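Long-range contact in putative Lipoprotein (PDB 3U24), which is a putative lipoprotein of unknown function that binds zinc and calcium and belongs to the DUF885 family, placed in the peptidase MA clan: residues I152-I163 against A216-L224. Sequence-based numbering, arbitrary orientation.
Sequences IPAYYAAARGNI and AINEHISWL. With EDO (1,2-ethanediol), chain Y.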
loop_
_atom_site.group_PDB
_atom_site.type_symbol
_atom_site.label_atom_id
_atom_site.label_comp_id
_atom_site.label_asym_id
_atom_site.label_seq_id
_atom_site.Cartn_x
_atom_site.Cartn_y
_atom_site.Cartn_z
ATOM N N ILE A 152 -8.811 -13.161 25.057
ATOM C CA ILE A 152 -8.848 -13.861 23.789
ATOM C C ILE A 152 -10.152 -14.649 23.561
ATOM O O ILE A 152 -10.678 -14.612 22.451
ATOM C CB ILE A 152 -7.587 -14.743 23.549
ATOM C CG1 ILE A 152 -6.394 -13.826 23.258
ATOM C CG2 ILE A 152 -7.810 -15.750 22.417
ATOM C CD1 ILE A 152 -5.033 -14.488 23.202
ATOM N N PRO A 153 -10.656 -15.381 24.581
ATOM C CA PRO A 153 -11.948 -16.097 24.335
ATOM C C PRO A 153 -13.050 -15.124 23.995
ATOM O O PRO A 153 -13.855 -15.352 23.081
ATOM C CB PRO A 153 -12.223 -16.778 25.671
ATOM C CG PRO A 153 -10.835 -17.131 26.144
ATOM C CD PRO A 153 -9.981 -15.921 25.771
ATOM N N ALA A 154 -13.068 -14.016 24.717
ATOM C CA ALA A 154 -14.121 -12.989 24.491
ATOM C C ALA A 154 -14.041 -12.372 23.104
ATOM O O ALA A 154 -15.034 -12.069 22.495
ATOM C CB ALA A 154 -14.039 -11.893 25.532
ATOM N N TYR A 155 -12.817 -12.144 22.651
ATOM C CA TYR A 155 -12.560 -11.573 21.341
ATOM C C TYR A 155 -13.195 -12.453 20.280
ATOM O O TYR A 155 -13.870 -11.956 19.448
ATOM C CB TYR A 155 -11.045 -11.472 21.114
ATOM C CG TYR A 155 -10.642 -10.919 19.784
ATOM C CD1 TYR A 155 -10.576 -11.736 18.668
ATOM C CD2 TYR A 155 -10.348 -9.582 19.634
ATOM C CE1 TYR A 155 -10.202 -11.221 17.416
ATOM C CE2 TYR A 155 -9.975 -9.033 18.380
ATOM C CZ TYR A 155 -9.902 -9.861 17.281
ATOM O OH TYR A 155 -9.528 -9.353 16.045
ATOM N N TYR A 156 -12.958 -13.765 20.315
ATOM C CA TYR A 156 -13.503 -14.631 19.289
ATOM C C TYR A 156 -15.022 -14.932 19.470
ATOM O O TYR A 156 -15.717 -15.116 18.464
ATOM C CB TYR A 156 -12.662 -15.912 19.142
ATOM C CG TYR A 156 -11.282 -15.686 18.504
ATOM C CD1 TYR A 156 -11.167 -15.411 17.164
ATOM C CD2 TYR A 156 -10.112 -15.760 19.255
ATOM C CE1 TYR A 156 -9.935 -15.179 16.576
ATOM C CE2 TYR A 156 -8.859 -15.546 18.676
ATOM C CZ TYR A 156 -8.795 -15.236 17.329
ATOM O OH TYR A 156 -7.587 -15.057 16.701
ATOM N N ALA A 157 -15.509 -14.992 20.714
ATOM C CA ALA A 157 -16.979 -14.983 20.956
ATOM C C ALA A 157 -17.647 -13.760 20.301
ATOM O O ALA A 157 -18.699 -13.906 19.678
ATOM C CB ALA A 157 -17.348 -15.048 22.464
ATOM N N ALA A 158 -17.041 -12.576 20.459
ATOM C CA ALA A 158 -17.533 -11.355 19.813
ATOM C C ALA A 158 -17.532 -11.494 18.267
ATOM O O ALA A 158 -18.474 -11.077 17.560
ATOM C CB ALA A 158 -16.695 -10.124 20.240
ATOM N N ALA A 159 -16.474 -12.102 17.760
ATOM C CA ALA A 159 -16.338 -12.301 16.328
ATOM C C ALA A 159 -17.530 -13.115 15.831
ATOM O O ALA A 159 -18.182 -12.725 14.884
ATOM C CB ALA A 159 -15.037 -13.036 16.004
ATOM N N ARG A 160 -17.808 -14.229 16.508
ATOM C CA ARG A 160 -18.819 -15.133 16.038
ATOM C C ARG A 160 -20.230 -14.530 16.166
ATOM O O ARG A 160 -21.099 -14.801 15.322
ATOM C CB ARG A 160 -18.710 -16.496 16.723
ATOM C CG ARG A 160 -17.395 -17.193 16.407
ATOM C CD ARG A 160 -17.375 -18.598 16.947
ATOM N NE ARG A 160 -17.407 -18.591 18.394
ATOM C CZ ARG A 160 -16.327 -18.610 19.174
ATOM N NH1 ARG A 160 -15.100 -18.651 18.673
ATOM N NH2 ARG A 160 -16.462 -18.590 20.484
ATOM N N GLY A 161 -20.426 -13.689 17.174
ATOM C CA GLY A 161 -21.698 -12.953 17.357
ATOM C C GLY A 161 -21.890 -11.811 16.354
ATOM O O GLY A 161 -23.001 -11.389 16.125
ATOM N N ASN A 162 -20.822 -11.313 15.755
ATOM C CA ASN A 162 -20.915 -10.220 14.777
ATOM C C ASN A 162 -20.996 -10.674 13.341
ATOM O O ASN A 162 -21.586 -10.023 12.513
ATOM C CB ASN A 162 -19.648 -9.383 14.782
ATOM C CG ASN A 162 -19.601 -8.382 15.872
ATOM O OD1 ASN A 162 -20.590 -8.137 16.579
ATOM N ND2 ASN A 162 -18.427 -7.715 15.978
ATOM N N ILE A 163 -20.302 -11.739 13.026
ATOM C CA ILE A 163 -20.213 -12.185 11.651
ATOM C C ILE A 163 -21.606 -12.553 11.158
ATOM O O ILE A 163 -22.348 -13.216 11.859
ATOM C CB ILE A 163 -19.263 -13.369 11.498
ATOM C CG1 ILE A 163 -17.818 -12.896 11.767
ATOM C CG2 ILE A 163 -19.419 -13.983 10.113
ATOM C CD1 ILE A 163 -16.826 -13.993 12.062
ATOM N N ALA A 216 -9.206 -21.557 22.738
ATOM C CA ALA A 216 -10.135 -20.649 22.106
ATOM C C ALA A 216 -9.818 -20.435 20.618
ATOM O O ALA A 216 -10.719 -20.331 19.816
ATOM C CB ALA A 216 -10.176 -19.303 22.838
ATOM N N ILE A 217 -8.537 -20.352 20.275
ATOM C CA ILE A 217 -8.151 -20.115 18.891
ATOM C C ILE A 217 -8.514 -21.358 18.102
ATOM O O ILE A 217 -9.175 -21.223 17.106
ATOM C CB ILE A 217 -6.674 -19.732 18.721
ATOM C CG1 ILE A 217 -6.403 -18.381 19.413
ATOM C CG2 ILE A 217 -6.291 -19.664 17.235
ATOM C CD1 ILE A 217 -4.960 -17.999 19.568
ATOM N N ASN A 218 -8.152 -22.548 18.596
ATOM C CA ASN A 218 -8.479 -23.775 17.922
ATOM C C ASN A 218 -9.976 -23.979 17.759
ATOM O O ASN A 218 -10.401 -24.416 16.709
ATOM C CB ASN A 218 -7.870 -24.983 18.613
ATOM C CG ASN A 218 -6.404 -25.183 18.270
ATOM O OD1 ASN A 218 -5.604 -25.513 19.158
ATOM N ND2 ASN A 218 -6.038 -25.014 16.990
ATOM N N GLU A 219 -10.772 -23.664 18.779
ATOM C CA GLU A 219 -12.229 -23.764 18.656
ATOM C C GLU A 219 -12.766 -22.756 17.646
ATOM O O GLU A 219 -13.652 -23.055 16.905
ATOM C CB GLU A 219 -12.950 -23.603 20.011
ATOM C CG GLU A 219 -12.691 -24.787 20.948
ATOM C CD GLU A 219 -13.199 -24.570 22.384
ATOM O OE1 GLU A 219 -13.574 -23.420 22.753
ATOM O OE2 GLU A 219 -13.217 -25.580 23.140
ATOM N N HIS A 220 -12.205 -21.568 17.604
ATOM C CA HIS A 220 -12.616 -20.624 16.566
ATOM C C HIS A 220 -12.274 -21.117 15.165
ATOM O O HIS A 220 -13.062 -20.968 14.253
ATOM C CB HIS A 220 -12.061 -19.256 16.822
ATOM C CG HIS A 220 -12.572 -18.210 15.865
ATOM N ND1 HIS A 220 -13.808 -17.670 15.962
ATOM C CD2 HIS A 220 -11.963 -17.603 14.791
ATOM C CE1 HIS A 220 -13.968 -16.787 14.974
ATOM N NE2 HIS A 220 -12.842 -16.741 14.269
ATOM N N ILE A 221 -11.112 -21.718 14.999
ATOM C CA ILE A 221 -10.733 -22.261 13.685
ATOM C C ILE A 221 -11.691 -23.382 13.271
ATOM O O ILE A 221 -12.062 -23.443 12.097
ATOM C CB ILE A 221 -9.313 -22.781 13.680
ATOM C CG1 ILE A 221 -8.365 -21.566 13.784
ATOM C CG2 ILE A 221 -9.048 -23.677 12.443
ATOM C CD1 ILE A 221 -6.998 -21.928 14.359
ATOM N N SER A 222 -12.127 -24.214 14.233
ATOM C CA SER A 222 -13.112 -25.268 13.937
ATOM C C SER A 222 -14.424 -24.641 13.505
ATOM O O SER A 222 -15.089 -25.117 12.591
ATOM C CB SER A 222 -13.423 -26.170 15.135
ATOM O OG SER A 222 -12.237 -26.847 15.526
ATOM N N TRP A 223 -14.810 -23.591 14.198
ATOM C CA TRP A 223 -16.012 -22.911 13.801
ATOM C C TRP A 223 -15.876 -22.324 12.384
ATOM O O TRP A 223 -16.770 -22.481 11.550
ATOM C CB TRP A 223 -16.365 -21.887 14.824
ATOM C CG TRP A 223 -17.608 -21.101 14.519
ATOM C CD1 TRP A 223 -18.915 -21.421 14.878
ATOM C CD2 TRP A 223 -17.693 -19.787 13.856
ATOM N NE1 TRP A 223 -19.761 -20.422 14.498
ATOM C CE2 TRP A 223 -19.094 -19.419 13.871
ATOM C CE3 TRP A 223 -16.776 -18.931 13.263
ATOM C CZ2 TRP A 223 -19.556 -18.249 13.276
ATOM C CZ3 TRP A 223 -17.226 -17.735 12.708
ATOM C CH2 TRP A 223 -18.592 -17.387 12.715
ATOM N N LEU A 224 -14.752 -21.683 12.104
ATOM C CA LEU A 224 -14.510 -21.114 10.771
ATOM C C LEU A 224 -14.572 -22.209 9.708
ATOM O O LEU A 224 -15.163 -22.011 8.673
ATOM C CB LEU A 224 -13.186 -20.353 10.719
ATOM C CG LEU A 224 -13.038 -18.994 11.459
ATOM C CD1 LEU A 224 -11.602 -18.486 11.420
ATOM C CD2 LEU A 224 -13.957 -17.930 10.892
HETATM C C1 EDO Y . -12.044 -13.102 30.240
HETATM O O1 EDO Y . -10.784 -13.802 30.189
HETATM C C2 EDO Y . -12.928 -13.203 28.977
HETATM O O2 EDO Y . -12.317 -13.867 27.844
HETATM O O HOH W 1 -13.117 -19.396 20.543
#
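His220 packs its ring face on Tyr156 and its edge on Arg160, and the packing is tight here. Tyr156 CD1 sits over the centre of one face of the imidazole, 3.3 Å from His220 CD2, while the two ring planes meet at 37°, neither stacked nor perpendicular. At its rim the same imidazole accepts a hydrogen bond from Arg160: NH1 reaches ND1 of His220 at 3.2 Å, arriving almost in the ring plane but with an N-H...ND1 angle of only 143°. Tyr156 CE2 goes on to touch CG1 of Ile217 at 3.8 Å, and its hydroxyl is held beyond the pair by Asn178 of helix 168-179 and the backbone N of Val123.

Helix 152-162 and the 216-224 part of helix 200-234 run nearly parallel, 16° apart, their axes coming within 9.7 Å, in the largely helical DUF885 fold and away from its annotated metal sites. Leu224 packs on helix 168-179, against Ala174, Val175 and Asn178.

At the partly exposed rim Arg160 still lies close on Trp223. The indole, swung away from the backbone N by a chi1 of 180°, offers a face to Arg160, whose CD makes a CH-pi contact 3.4 Å from the centroid of the five-membered ring; the guanidinium is farther off, a weak cation-pi attraction at most. Ile163 CD1 meets the indole at its edge. A bend at chi3 turns the guanidinium back over Tyr156 O. The contact is looser where a water links Arg160 NH1 to Ala216 O and at the partly exposed Pro153 end, where Pro153 CG rests 4.0 Å from Ala216 CB.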